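Putative antibiotic biosynthesis monooxygenase (Bordetella bronchiseptica, PDB 3GZ7) is a putative antibiotic biosynthesis monooxygenase, a dimeric alpha-beta barrel protein that probably oxidises a small organic substrate, although its natural substrate is not established. Local coordinates at residues M20-A25 / T70-W75; S26-P31 / P66-L71; P46-A51 / Q92-L97; G53-A58 / D74-D79. All blocks are in the same frame, centred on the assembly; numbering follows the deposited sequence. Where two conformers were deposited one is given.

Contact 1: M20-A25 / T70-W75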
loop_
_atom_site.group_PDB
_atom_site.type_symbol
_atom_site.label_atom_id
_atom_site.label_comp_id
_atom_site.label_asym_id
_atom_site.label_seq_id
_atom_site.Cartn_x
_atom_site.Cartn_y
_atom_site.Cartn_z
HETATM N N MSE A 20 11.401 10.362 3.314
HETATM C CA MSE A 20 10.051 10.438 2.782
HETATM C C MSE A 20 9.081 9.542 3.567
HETATM O O MSE A 20 9.473 8.501 4.109
HETATM C CB MSE A 20 10.090 10.010 1.312
HETATM C CG MSE A 20 9.017 10.565 0.403
HETATM SE SE MSE A 20 9.264 12.412 -0.214
HETATM C CE MSE A 20 10.985 12.358 -1.002
ATOM N N ILE A 21 7.829 9.988 3.651
ATOM C CA ILE A 21 6.731 9.162 4.106
ATOM C C ILE A 21 5.678 9.036 2.993
ATOM O O ILE A 21 5.669 9.815 2.044
ATOM C CB ILE A 21 6.157 9.679 5.439
ATOM C CG1 ILE A 21 5.440 11.029 5.279
ATOM C CG2 ILE A 21 7.306 9.754 6.531
ATOM C CD1 ILE A 21 3.924 10.930 4.925
ATOM N N GLN A 22 4.851 7.999 3.087
ATOM C CA GLN A 22 3.746 7.780 2.160
ATOM C C GLN A 22 2.412 7.833 2.893
ATOM O O GLN A 22 2.217 7.174 3.897
ATOM C CB GLN A 22 3.907 6.435 1.472
ATOM C CG GLN A 22 5.144 6.371 0.542
ATOM C CD GLN A 22 5.130 5.124 -0.303
ATOM O OE1 GLN A 22 4.735 4.046 0.182
ATOM N NE2 GLN A 22 5.532 5.251 -1.578
ATOM N N GLU A 23 1.535 8.692 2.425
ATOM C CA GLU A 23 0.141 8.649 2.783
ATOM C C GLU A 23 -0.449 7.497 2.007
ATOM O O GLU A 23 -0.218 7.403 0.804
ATOM C CB GLU A 23 -0.579 9.951 2.362
ATOM C CG GLU A 23 -2.133 9.863 2.371
ATOM C CD GLU A 23 -2.831 10.951 1.593
ATOM O OE1 GLU A 23 -2.145 11.873 1.095
ATOM O OE2 GLU A 23 -4.086 10.912 1.500
ATOM N N ILE A 24 -1.210 6.637 2.694
ATOM C CA ILE A 24 -2.004 5.532 2.080
ATOM C C ILE A 24 -3.466 5.838 2.314
ATOM O O ILE A 24 -3.886 5.913 3.441
ATOM C CB ILE A 24 -1.655 4.150 2.732
ATOM C CG1 ILE A 24 -0.150 3.971 2.800
ATOM C CG2 ILE A 24 -2.238 2.969 1.946
ATOM C CD1 ILE A 24 0.486 3.835 1.375
ATOM N N ALA A 25 -4.228 6.074 1.258
ATOM C CA ALA A 25 -5.654 6.319 1.343
ATOM C C ALA A 25 -6.395 5.147 0.676
ATOM O O ALA A 25 -6.244 4.939 -0.540
ATOM C CB ALA A 25 -5.981 7.603 0.632
ATOM N N THR A 70 -6.348 2.324 -3.892
ATOM C CA THR A 70 -5.410 2.852 -2.926
ATOM C C THR A 70 -4.681 4.020 -3.591
ATOM O O THR A 70 -3.972 3.831 -4.599
ATOM C CB THR A 70 -4.362 1.827 -2.518
ATOM O OG1 THR A 70 -4.992 0.612 -2.154
ATOM C CG2 THR A 70 -3.499 2.311 -1.367
ATOM N N LEU A 71 -4.841 5.210 -3.033
ATOM C CA LEU A 71 -3.992 6.346 -3.430
ATOM C C LEU A 71 -2.743 6.324 -2.571
ATOM O O LEU A 71 -2.871 6.287 -1.353
ATOM C CB LEU A 71 -4.713 7.674 -3.282
ATOM C CG LEU A 71 -4.177 8.906 -4.025
ATOM C CD1 LEU A 71 -4.525 8.833 -5.552
ATOM C CD2 LEU A 71 -4.742 10.188 -3.394
ATOM N N VAL A 72 -1.564 6.362 -3.214
ATOM C CA VAL A 72 -0.266 6.438 -2.514
ATOM C C VAL A 72 0.382 7.758 -2.888
ATOM O O VAL A 72 0.605 8.024 -4.071
ATOM C CB VAL A 72 0.636 5.213 -2.867
ATOM C CG1 VAL A 72 1.996 5.255 -2.128
ATOM C CG2 VAL A 72 -0.145 3.931 -2.564
ATOM N N VAL A 73 0.588 8.623 -1.877
ATOM C CA VAL A 73 1.111 9.978 -2.065
ATOM C C VAL A 73 2.409 10.105 -1.299
ATOM O O VAL A 73 2.463 9.754 -0.130
ATOM C CB VAL A 73 0.114 11.067 -1.599
ATOM C CG1 VAL A 73 0.630 12.431 -1.943
ATOM C CG2 VAL A 73 -1.250 10.849 -2.240
ATOM N N ASP A 74 3.458 10.588 -1.972
ATOM C CA ASP A 74 4.774 10.794 -1.346
ATOM C C ASP A 74 4.853 12.191 -0.779
ATOM O O ASP A 74 4.666 13.147 -1.501
ATOM C CB ASP A 74 5.900 10.539 -2.347
ATOM C CG ASP A 74 5.787 9.155 -2.980
ATOM O OD1 ASP A 74 5.953 8.135 -2.300
ATOM O OD2 ASP A 74 5.433 9.090 -4.161
ATOM N N TRP A 75 5.085 12.257 0.541
ATOM C CA TRP A 75 5.255 13.472 1.325
ATOM C C TRP A 75 6.598 13.483 2.032
ATOM O O TRP A 75 7.095 12.461 2.485
ATOM C CB TRP A 75 4.122 13.596 2.365
ATOM C CG TRP A 75 2.703 13.659 1.785
ATOM C CD1 TRP A 75 1.757 12.641 1.764
ATOM C CD2 TRP A 75 2.079 14.794 1.165
ATOM N NE1 TRP A 75 0.599 13.101 1.196
ATOM C CE2 TRP A 75 0.777 14.399 0.783
ATOM C CE3 TRP A 75 2.507 16.098 0.866
ATOM C CZ2 TRP A 75 -0.104 15.266 0.146
ATOM C CZ3 TRP A 75 1.642 16.948 0.218
ATOM C CH2 TRP A 75 0.346 16.526 -0.149
#
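Glu23 and Trp75 run alongside each other on the helix-covered face of the sheet, in the two central strands of a ferredoxin-like dimeric alpha-beta barrel. The strands run antiparallel. The carboxylate of Glu23 is nearly coplanar with the indole, 20° between planes, and meets it at the edge: Trp75 NE1 donates to Glu23 OE1 at 3.0 Å, OE1 accepting through its anti lone pair, the one turned away from OE2, and lying close to the ring plane. CG of Glu23 stands opposite the backbone N (chi1 165°) and the chain runs on extended, which carries OE1 to the indole edge and to within 3.6 Å of Val73 CG2. This bond holds the rotation of the indole, and His81 stacks on the ring. A citrate, probably from the crystallisation liquor, lies near Glu23, consistent with a pocket between sheet and helices. Ile21 CD1 reaches Trp75 CB at 3.7 Å, approaching the indole at a slant.

The opposite face carries Gln22, Ile24, Val72 and Asp74, and turns toward the second subunit, where His60 packs on Gln22. Ile24 CD1 lies alongside Val72, 4.0 Å from its CG2, while Ile24 CG2 meets Thr70 CG2; the Thr70 hydroxyl is hydrogen-bonded to Glu111 of the second subunit. Gln22 and Asp74 extend in parallel, their amide and carboxylate planes 34° apart. Gln22 NE2 donates to Asp74 OD1 at 3.0 Å, the oxygen lying in the amide plane.

Contact 2: S26-P31 / P66-L71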
loop_
_atom_site.group_PDB
_atom_site.type_symbol
_atom_site.label_atom_id
_atom_site.label_comp_id
_atom_site.label_asym_id
_atom_site.label_seq_id
_atom_site.Cartn_x
_atom_site.Cartn_y
_atom_site.Cartn_z
ATOM N N SER A 26 -7.131 4.358 1.464
ATOM C CA SER A 26 -7.938 3.251 0.955
ATOM C C SER A 26 -9.294 3.775 0.665
ATOM O O SER A 26 -10.019 4.185 1.585
ATOM C CB SER A 26 -8.101 2.113 1.943
ATOM O OG SER A 26 -6.916 1.979 2.687
ATOM N N ILE A 27 -9.642 3.748 -0.607
ATOM C CA ILE A 27 -10.851 4.370 -1.097
ATOM C C ILE A 27 -11.836 3.275 -1.527
ATOM O O ILE A 27 -11.424 2.263 -2.109
ATOM C CB ILE A 27 -10.486 5.304 -2.289
ATOM C CG1 ILE A 27 -9.478 6.361 -1.812
ATOM C CG2 ILE A 27 -11.732 5.934 -2.893
ATOM C CD1 ILE A 27 -8.506 6.844 -2.851
ATOM N N LEU A 28 -13.111 3.425 -1.180
ATOM C CA LEU A 28 -14.163 2.586 -1.729
ATOM C C LEU A 28 -15.077 3.457 -2.621
ATOM O O LEU A 28 -15.670 4.440 -2.158
ATOM C CB LEU A 28 -14.971 1.876 -0.640
ATOM C CG LEU A 28 -16.162 0.999 -1.091
ATOM C CD1 LEU A 28 -15.670 -0.296 -1.770
ATOM C CD2 LEU A 28 -17.093 0.661 0.102
ATOM N N VAL A 29 -15.149 3.108 -3.910
ATOM C CA VAL A 29 -15.885 3.881 -4.879
ATOM C C VAL A 29 -17.303 3.292 -4.965
ATOM O O VAL A 29 -17.488 2.088 -4.913
ATOM C CB VAL A 29 -15.180 3.844 -6.253
ATOM C CG1 VAL A 29 -16.094 4.199 -7.347
ATOM C CG2 VAL A 29 -13.985 4.789 -6.274
ATOM N N GLN A 30 -18.291 4.170 -5.079
ATOM C CA GLN A 30 -19.674 3.792 -5.347
ATOM C C GLN A 30 -19.784 2.943 -6.638
ATOM O O GLN A 30 -19.133 3.248 -7.658
ATOM C CB GLN A 30 -20.528 5.039 -5.498
ATOM C CG GLN A 30 -20.803 5.770 -4.252
ATOM C CD GLN A 30 -21.736 6.950 -4.482
ATOM O OE1 GLN A 30 -22.749 6.814 -5.159
ATOM N NE2 GLN A 30 -21.402 8.109 -3.910
ATOM N N PRO A 31 -20.637 1.895 -6.600
ATOM C CA PRO A 31 -20.790 0.974 -7.726
ATOM C C PRO A 31 -21.047 1.728 -9.010
ATOM O O PRO A 31 -21.915 2.598 -9.031
ATOM C CB PRO A 31 -22.045 0.171 -7.345
ATOM C CG PRO A 31 -22.108 0.232 -5.833
ATOM C CD PRO A 31 -21.526 1.550 -5.465
ATOM N N PRO A 66 -12.832 -4.761 -7.061
ATOM C CA PRO A 66 -12.611 -3.716 -8.059
ATOM C C PRO A 66 -13.202 -2.319 -7.799
ATOM O O PRO A 66 -12.735 -1.351 -8.408
ATOM C CB PRO A 66 -13.155 -4.343 -9.367
ATOM C CG PRO A 66 -13.164 -5.789 -9.111
ATOM C CD PRO A 66 -13.492 -5.938 -7.655
ATOM N N GLN A 67 -14.159 -2.184 -6.888
ATOM C CA GLN A 67 -14.546 -0.856 -6.435
ATOM C C GLN A 67 -13.529 -0.256 -5.431
ATOM O O GLN A 67 -13.705 0.878 -5.073
ATOM C CB GLN A 67 -15.912 -0.858 -5.796
ATOM C CG GLN A 67 -17.080 -1.186 -6.688
ATOM C CD GLN A 67 -18.298 -1.557 -5.864
ATOM O OE1 GLN A 67 -18.602 -0.921 -4.847
ATOM N NE2 GLN A 67 -18.995 -2.586 -6.288
ATOM N N ARG A 68 -12.484 -1.000 -4.989
ATOM C CA ARG A 68 -11.533 -0.471 -4.034
ATOM C C ARG A 68 -10.213 -0.115 -4.724
ATOM O O ARG A 68 -9.701 -0.879 -5.580
ATOM C CB ARG A 68 -11.258 -1.448 -2.882
ATOM C CG ARG A 68 -12.462 -1.871 -2.128
ATOM C CD ARG A 68 -12.137 -2.710 -0.876
ATOM N NE ARG A 68 -13.130 -2.396 0.146
ATOM C CZ ARG A 68 -13.091 -1.316 0.944
ATOM N NH1 ARG A 68 -12.068 -0.475 0.923
ATOM N NH2 ARG A 68 -14.075 -1.093 1.803
ATOM N N TYR A 69 -9.682 1.037 -4.297
ATOM C CA TYR A 69 -8.500 1.651 -4.811
ATOM C C TYR A 69 -7.642 2.112 -3.620
ATOM O O TYR A 69 -8.143 2.260 -2.483
ATOM C CB TYR A 69 -8.842 2.878 -5.666
ATOM C CG TYR A 69 -9.558 2.626 -6.987
ATOM C CD1 TYR A 69 -10.947 2.446 -7.055
ATOM C CD2 TYR A 69 -8.847 2.636 -8.182
ATOM C CE1 TYR A 69 -11.588 2.242 -8.289
ATOM C CE2 TYR A 69 -9.464 2.436 -9.387
ATOM C CZ TYR A 69 -10.830 2.255 -9.450
ATOM O OH TYR A 69 -11.385 2.081 -10.696
ATOM N N THR A 70 -6.348 2.324 -3.892
ATOM C CA THR A 70 -5.410 2.852 -2.926
ATOM C C THR A 70 -4.681 4.020 -3.591
ATOM O O THR A 70 -3.972 3.831 -4.599
ATOM C CB THR A 70 -4.362 1.827 -2.518
ATOM O OG1 THR A 70 -4.992 0.612 -2.154
ATOM C CG2 THR A 70 -3.499 2.311 -1.367
ATOM N N LEU A 71 -4.841 5.210 -3.033
ATOM C CA LEU A 71 -3.992 6.346 -3.430
ATOM C C LEU A 71 -2.743 6.324 -2.571
ATOM O O LEU A 71 -2.871 6.287 -1.353
ATOM C CB LEU A 71 -4.713 7.674 -3.282
ATOM C CG LEU A 71 -4.177 8.906 -4.025
ATOM C CD1 LEU A 71 -4.525 8.833 -5.552
ATOM C CD2 LEU A 71 -4.742 10.188 -3.394
HETATM O O HOH W 1 -11.734 2.052 3.181
HETATM O O HOH W 2 -10.081 0.429 -0.494
#
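The far end of the central antiparallel strand pair of the sheet is joined here, where strand 68-75 begins. Ile27 and Tyr69 form a hydrogen-bonded pair, with Ile27 N to Tyr69 O at 2.8 Å and Tyr69 N to Ile27 O at 3.1 Å. One pair further on, Val29 N reaches Gln67 O at 2.9 Å. On the face that carries Ser26, Leu28, Arg68 and Thr70, Leu28 slants over Arg68: its CD1 sits above one face of the guanidinium, toward the rim, and touches Arg68 CG at 3.6 Å. The guanidinium edge is taken by two waters. One, accepting from Arg68 NH1 at 2.6 Å, donates in turn to Ile27 O and so ties the arginine to the neighbouring strand; the other bridges to Ser26 O, its bond from NH1 weak.

In the ferredoxin-like fold, the other face of this sheet is covered by helix 34-49. There Ile27 CD1 packs on Leu71 CB at 3.9 Å, and Val29 CG2 approaches the Tyr69 ring obliquely, 3.9 Å from CD1. Phe37 of that helix meets the tyrosine ring edge-to-face, while Tyr69 OH is hydrogen-bonded to Glu38.

Contact 3: P46-A51 / Q92-L97; sequences PLFMRA and QEWRKL
The Phe48 ring presents its edge to one face of the Trp94 indole, a T-shaped stack with the planes 79° apart and the ring centroids, taken on the six-membered ring of Trp94, separated by 4.9 Å. It joins two helices, 34-49 and 89-98, on the side of the sheet that they cover in this ferredoxin-like alpha-beta fold. The touching atom of the phenyl ring is CE2, which stands above the indole toward its rim, 3.3 Å from Trp94 CE3, and that carbon in turn lies close to the phenyl plane. Phe85 stacks on the Phe48 ring, and Leu71 and Val73 of the sheet also pack against Phe48, so this phenylalanine links the helix pair to the strands. Trp94 has its CG opposite the backbone N (chi1 163°), a turn that sets its indole face against the phenyl edge. A citrate, probably from the crystallisation liquor, accepts a hydrogen bond from Trp94 NE1 and another from Arg95 NE, which suggests a pocket beside the tryptophan.

No hydrogen bond crosses between the segments; the rest is carried by Leu47, which points at helix 89-98. One methyl, CD1, does all the touching. The Glu93 side chain crosses that of Leu47 at about a right angle and brings its CG against the methyl, and Leu47 CD1 also lies 3.6 Å from the backbone N of Trp94. On the next turn of helix 89-98, Leu97 CD1 meets the same methyl at 3.8 Å.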
loop_
_atom_site.group_PDB
_atom_site.type_symbol
_atom_site.label_atom_id
_atom_site.label_comp_id
_atom_site.label_asym_id
_atom_site.label_seq_id
_atom_site.Cartn_x
_atom_site.Cartn_y
_atom_site.Cartn_z
ATOM N N PRO A 46 -2.132 16.910 -10.574
ATOM C CA PRO A 46 -1.391 18.190 -10.468
ATOM C C PRO A 46 -1.641 19.053 -9.209
ATOM O O PRO A 46 -0.740 19.781 -8.778
ATOM C CB PRO A 46 -1.834 18.955 -11.717
ATOM C CG PRO A 46 -2.228 17.907 -12.667
ATOM C CD PRO A 46 -2.886 16.847 -11.839
ATOM N N LEU A 47 -2.844 18.988 -8.642
ATOM C CA LEU A 47 -3.129 19.542 -7.309
ATOM C C LEU A 47 -2.202 19.018 -6.259
ATOM O O LEU A 47 -1.715 19.780 -5.406
ATOM C CB LEU A 47 -4.583 19.235 -6.853
ATOM C CG LEU A 47 -5.705 19.892 -7.662
ATOM C CD1 LEU A 47 -7.152 19.482 -7.219
ATOM C CD2 LEU A 47 -5.500 21.397 -7.650
ATOM N N PHE A 48 -2.011 17.704 -6.254
ATOM C CA PHE A 48 -1.090 17.075 -5.316
ATOM C C PHE A 48 0.395 17.398 -5.620
ATOM O O PHE A 48 1.139 17.736 -4.716
ATOM C CB PHE A 48 -1.264 15.547 -5.307
ATOM C CG PHE A 48 -2.447 15.050 -4.497
ATOM C CD1 PHE A 48 -2.327 14.823 -3.134
ATOM C CD2 PHE A 48 -3.649 14.758 -5.106
ATOM C CE1 PHE A 48 -3.386 14.347 -2.392
ATOM C CE2 PHE A 48 -4.696 14.295 -4.357
ATOM C CZ PHE A 48 -4.560 14.090 -3.002
HETATM N N MSE A 49 0.808 17.270 -6.888
HETATM C CA MSE A 49 2.223 17.478 -7.302
HETATM C C MSE A 49 2.718 18.843 -6.924
HETATM O O MSE A 49 3.858 19.007 -6.491
HETATM C CB MSE A 49 2.419 17.310 -8.832
HETATM C CG MSE A 49 2.128 15.905 -9.419
HETATM SE SE MSE A 49 3.151 14.437 -8.625
HETATM C CE MSE A 49 4.959 14.732 -9.385
ATOM N N ARG A 50 1.869 19.835 -7.097
ATOM C CA ARG A 50 2.182 21.196 -6.641
ATOM C C ARG A 50 1.955 21.454 -5.116
ATOM O O ARG A 50 2.259 22.548 -4.645
ATOM C CB ARG A 50 1.434 22.239 -7.479
ATOM C CG ARG A 50 0.059 22.542 -7.024
ATOM C CD ARG A 50 -0.696 23.199 -8.151
ATOM N NE ARG A 50 -2.035 23.625 -7.753
ATOM C CZ ARG A 50 -3.016 23.878 -8.616
ATOM N NH1 ARG A 50 -2.813 23.753 -9.916
ATOM N NH2 ARG A 50 -4.193 24.266 -8.185
ATOM N N ALA A 51 1.457 20.481 -4.347
ATOM C CA ALA A 51 1.322 20.661 -2.900
ATOM C C ALA A 51 2.700 20.734 -2.261
ATOM O O ALA A 51 3.648 20.096 -2.724
ATOM C CB ALA A 51 0.519 19.542 -2.283
ATOM N N GLN A 92 -9.878 21.359 -1.121
ATOM C CA GLN A 92 -11.264 21.663 -1.424
ATOM C C GLN A 92 -11.585 21.355 -2.897
ATOM O O GLN A 92 -12.690 20.911 -3.221
ATOM C CB GLN A 92 -11.605 23.150 -1.074
ATOM C CG GLN A 92 -11.062 23.647 0.323
ATOM C CD GLN A 92 -11.573 22.813 1.478
ATOM O OE1 GLN A 92 -12.741 22.452 1.496
ATOM N NE2 GLN A 92 -10.726 22.540 2.466
ATOM N N GLU A 93 -10.612 21.564 -3.780
ATOM C CA GLU A 93 -10.759 21.255 -5.211
ATOM C C GLU A 93 -10.665 19.722 -5.513
ATOM O O GLU A 93 -11.404 19.185 -6.343
ATOM C CB GLU A 93 -9.700 22.027 -5.984
ATOM C CG GLU A 93 -9.714 21.848 -7.464
ATOM C CD GLU A 93 -10.967 22.389 -8.102
ATOM O OE1 GLU A 93 -11.775 23.050 -7.413
ATOM O OE2 GLU A 93 -11.141 22.137 -9.309
ATOM N N TRP A 94 -9.766 19.033 -4.825
ATOM C CA TRP A 94 -9.723 17.586 -4.858
ATOM C C TRP A 94 -11.106 17.022 -4.497
ATOM O O TRP A 94 -11.613 16.173 -5.186
ATOM C CB TRP A 94 -8.613 17.054 -3.915
ATOM C CG TRP A 94 -8.737 15.585 -3.550
ATOM C CD1 TRP A 94 -9.237 15.079 -2.390
ATOM C CD2 TRP A 94 -8.349 14.438 -4.346
ATOM N NE1 TRP A 94 -9.200 13.718 -2.401
ATOM C CE2 TRP A 94 -8.669 13.285 -3.591
ATOM C CE3 TRP A 94 -7.779 14.279 -5.604
ATOM C CZ2 TRP A 94 -8.423 11.978 -4.053
ATOM C CZ3 TRP A 94 -7.550 12.982 -6.071
ATOM C CH2 TRP A 94 -7.866 11.845 -5.279
ATOM N N ARG A 95 -11.710 17.494 -3.417
ATOM C CA ARG A 95 -13.000 16.967 -2.977
ATOM C C ARG A 95 -14.128 17.306 -3.928
ATOM O O ARG A 95 -14.998 16.485 -4.134
ATOM C CB ARG A 95 -13.311 17.416 -1.544
ATOM C CG ARG A 95 -12.575 16.567 -0.495
ATOM C CD ARG A 95 -13.019 15.113 -0.714
ATOM N NE ARG A 95 -12.916 14.223 0.431
ATOM C CZ ARG A 95 -13.770 14.161 1.449
ATOM N NH1 ARG A 95 -14.829 14.972 1.528
ATOM N NH2 ARG A 95 -13.531 13.260 2.417
ATOM N N LYS A 96 -14.083 18.481 -4.542
ATOM C CA LYS A 96 -14.986 18.802 -5.656
ATOM C C LYS A 96 -14.829 17.906 -6.890
ATOM O O LYS A 96 -15.809 17.575 -7.539
ATOM C CB LYS A 96 -14.838 20.282 -6.053
ATOM C CG LYS A 96 -15.442 21.223 -4.988
ATOM C CD LYS A 96 -14.946 22.680 -5.094
ATOM C CE LYS A 96 -15.398 23.493 -3.878
ATOM N NZ LYS A 96 -15.220 24.933 -4.161
ATOM N N LEU A 97 -13.597 17.509 -7.205
ATOM C CA LEU A 97 -13.328 16.621 -8.332
ATOM C C LEU A 97 -13.700 15.128 -8.079
ATOM O O LEU A 97 -14.166 14.478 -8.992
ATOM C CB LEU A 97 -11.861 16.718 -8.776
ATOM C CG LEU A 97 -11.462 17.891 -9.651
ATOM C CD1 LEU A 97 -9.972 18.248 -9.500
ATOM C CD2 LEU A 97 -11.762 17.573 -11.112
#

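Contact 4: G53-A58 / D74-D79; sequences GCHGVA and DWETVD
Asp74 N donates to Gly56 O at 2.7 Å, and the carbonyl O of Asp74 accepts from His55 N at 3.0 Å. One residue of strand 68-75 thus holds two residues of the neighbouring strand 54-62. A third backbone bond, Glu76 N to Gly53 O at 2.9 Å, continues the pairing past the end of the strand. The side chains of Cys54 and Trp75 share the face of the sheet beneath the helices: Cys54 SG sits over the six-membered ring, 4.4 Å from its centroid and 13° off the normal, a sulfur-aromatic contact. Cys54 CB closes on Trp75 CZ3 at 3.6 Å.

These segments are the open end of the antiparallel beta hairpin 54-62/68-75, and the chain beyond it turns into helix 78-85, which Thr77 caps through OG1 to Asn80 N. Gly53 has positive phi, and Gly56 has backbone angles at which a side chain would be pressed against the carbonyl O of His55. At the exposed end of the pair, the side chains of His55 and Glu76 cross obliquely, with ring and carboxylate nearly coplanar, 24° apart. Glu76 OE2 meets the imidazole at its edge, hydrogen-bonded to NE2; the modelled separation is improbably short and its length is doubtful.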
loop_
_atom_site.group_PDB
_atom_site.type_symbol
_atom_site.label_atom_id
_atom_site.label_comp_id
_atom_site.label_asym_id
_atom_site.label_seq_id
_atom_site.Cartn_x
_atom_site.Cartn_y
_atom_site.Cartn_z
ATOM N N GLY A 53 5.847 19.959 -0.349
ATOM C CA GLY A 53 6.492 18.720 0.036
ATOM C C GLY A 53 6.013 17.412 -0.575
ATOM O O GLY A 53 6.381 16.345 -0.082
ATOM N N CYS A 54 5.166 17.504 -1.599
ATOM C CA CYS A 54 4.700 16.372 -2.354
ATOM C C CYS A 54 5.684 16.034 -3.478
ATOM O O CYS A 54 6.003 16.909 -4.289
ATOM C CB CYS A 54 3.320 16.660 -2.994
ATOM S SG CYS A 54 2.525 15.192 -3.677
ATOM N N HIS A 55 6.125 14.768 -3.509
ATOM C CA HIS A 55 6.998 14.216 -4.544
ATOM C C HIS A 55 6.427 13.012 -5.268
ATOM O O HIS A 55 7.187 12.196 -5.746
ATOM C CB HIS A 55 8.338 13.828 -3.921
ATOM C CG HIS A 55 9.003 14.980 -3.235
ATOM N ND1 HIS A 55 9.824 15.864 -3.899
ATOM C CD2 HIS A 55 8.897 15.443 -1.967
ATOM C CE1 HIS A 55 10.211 16.811 -3.065
ATOM N NE2 HIS A 55 9.655 16.586 -1.887
ATOM N N GLY A 56 5.100 12.894 -5.380
ATOM C CA GLY A 56 4.505 11.828 -6.198
ATOM C C GLY A 56 3.126 11.382 -5.725
ATOM O O GLY A 56 2.859 11.437 -4.518
ATOM N N VAL A 57 2.288 10.980 -6.699
ATOM C CA VAL A 57 0.929 10.488 -6.542
ATOM C C VAL A 57 0.660 9.293 -7.492
ATOM O O VAL A 57 0.816 9.394 -8.722
ATOM C CB VAL A 57 -0.074 11.602 -6.874
ATOM C CG1 VAL A 57 -1.529 11.149 -6.607
ATOM C CG2 VAL A 57 0.246 12.810 -6.049
ATOM N N ALA A 58 0.265 8.159 -6.921
ATOM C CA ALA A 58 -0.054 6.931 -7.666
ATOM C C ALA A 58 -1.436 6.368 -7.199
ATOM O O ALA A 58 -1.847 6.518 -6.019
ATOM C CB ALA A 58 1.058 5.910 -7.443
ATOM N N ASP A 74 3.458 10.588 -1.972
ATOM C CA ASP A 74 4.774 10.794 -1.346
ATOM C C ASP A 74 4.853 12.191 -0.779
ATOM O O ASP A 74 4.666 13.147 -1.501
ATOM C CB ASP A 74 5.900 10.539 -2.347
ATOM C CG ASP A 74 5.787 9.155 -2.980
ATOM O OD1 ASP A 74 5.953 8.135 -2.300
ATOM O OD2 ASP A 74 5.433 9.090 -4.161
ATOM N N TRP A 75 5.085 12.257 0.541
ATOM C CA TRP A 75 5.255 13.472 1.325
ATOM C C TRP A 75 6.598 13.483 2.032
ATOM O O TRP A 75 7.095 12.461 2.485
ATOM C CB TRP A 75 4.122 13.596 2.365
ATOM C CG TRP A 75 2.703 13.659 1.785
ATOM C CD1 TRP A 75 1.757 12.641 1.764
ATOM C CD2 TRP A 75 2.079 14.794 1.165
ATOM N NE1 TRP A 75 0.599 13.101 1.196
ATOM C CE2 TRP A 75 0.777 14.399 0.783
ATOM C CE3 TRP A 75 2.507 16.098 0.866
ATOM C CZ2 TRP A 75 -0.104 15.266 0.146
ATOM C CZ3 TRP A 75 1.642 16.948 0.218
ATOM C CH2 TRP A 75 0.346 16.526 -0.149
ATOM N N GLU A 76 7.184 14.664 2.156
ATOM C CA GLU A 76 8.415 14.815 2.945
ATOM C C GLU A 76 8.184 14.570 4.423
ATOM O O GLU A 76 9.001 13.930 5.076
ATOM C CB GLU A 76 9.040 16.204 2.736
ATOM C CG GLU A 76 9.743 16.369 1.381
ATOM C CD GLU A 76 10.079 17.861 1.046
ATOM O OE1 GLU A 76 10.156 18.684 1.978
ATOM O OE2 GLU A 76 10.298 18.178 -0.155
ATOM N N THR A 77 7.079 15.118 4.931
ATOM C CA THR A 77 6.604 14.924 6.287
ATOM C C THR A 77 5.075 14.654 6.323
ATOM O O THR A 77 4.356 15.009 5.383
ATOM C CB THR A 77 6.852 16.188 7.170
ATOM O OG1 THR A 77 5.914 17.214 6.824
ATOM C CG2 THR A 77 8.290 16.698 7.022
ATOM N N VAL A 78 4.604 14.047 7.416
ATOM C CA VAL A 78 3.156 13.836 7.649
ATOM C C VAL A 78 2.465 15.186 7.743
ATOM O O VAL A 78 1.324 15.317 7.256
ATOM C CB VAL A 78 2.816 12.932 8.921
ATOM C CG1 VAL A 78 1.248 12.896 9.265
ATOM C CG2 VAL A 78 3.369 11.533 8.764
ATOM N N ASP A 79 3.114 16.192 8.351
ATOM C CA ASP A 79 2.446 17.529 8.428
ATOM C C ASP A 79 2.261 18.162 7.054
ATOM O O ASP A 79 1.313 18.916 6.852
ATOM C CB ASP A 79 3.167 18.534 9.292
ATOM C CG ASP A 79 3.111 18.214 10.762
ATOM O OD1 ASP A 79 2.196 17.528 11.272
ATOM O OD2 ASP A 79 4.031 18.696 11.415
#

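How the contacts relate
From the N terminus, strand 21-28 pairs with strand 68-75; contact 2 closes the inner end of the excursion and contact 1 extends the same strand pair outward, enclosing contact 2 and sharing Thr70 and Leu71 with it. Helix 34-49 follows; contact 3 joins its end to helix 89-98, so its loop crosses those of contacts 1 and 2. Contact 4 joins the open end of the hairpin of strands 54-62 and 68-75. It falls within the span of contact 3 but crosses contact 2, and shares Asp74 and Trp75 with contact 1. Contacts 1, 2 and 4 join three of the sheet's four strands, and Phe48 packs on Leu71, Val73 and Trp75 to seat contact 3's helices there.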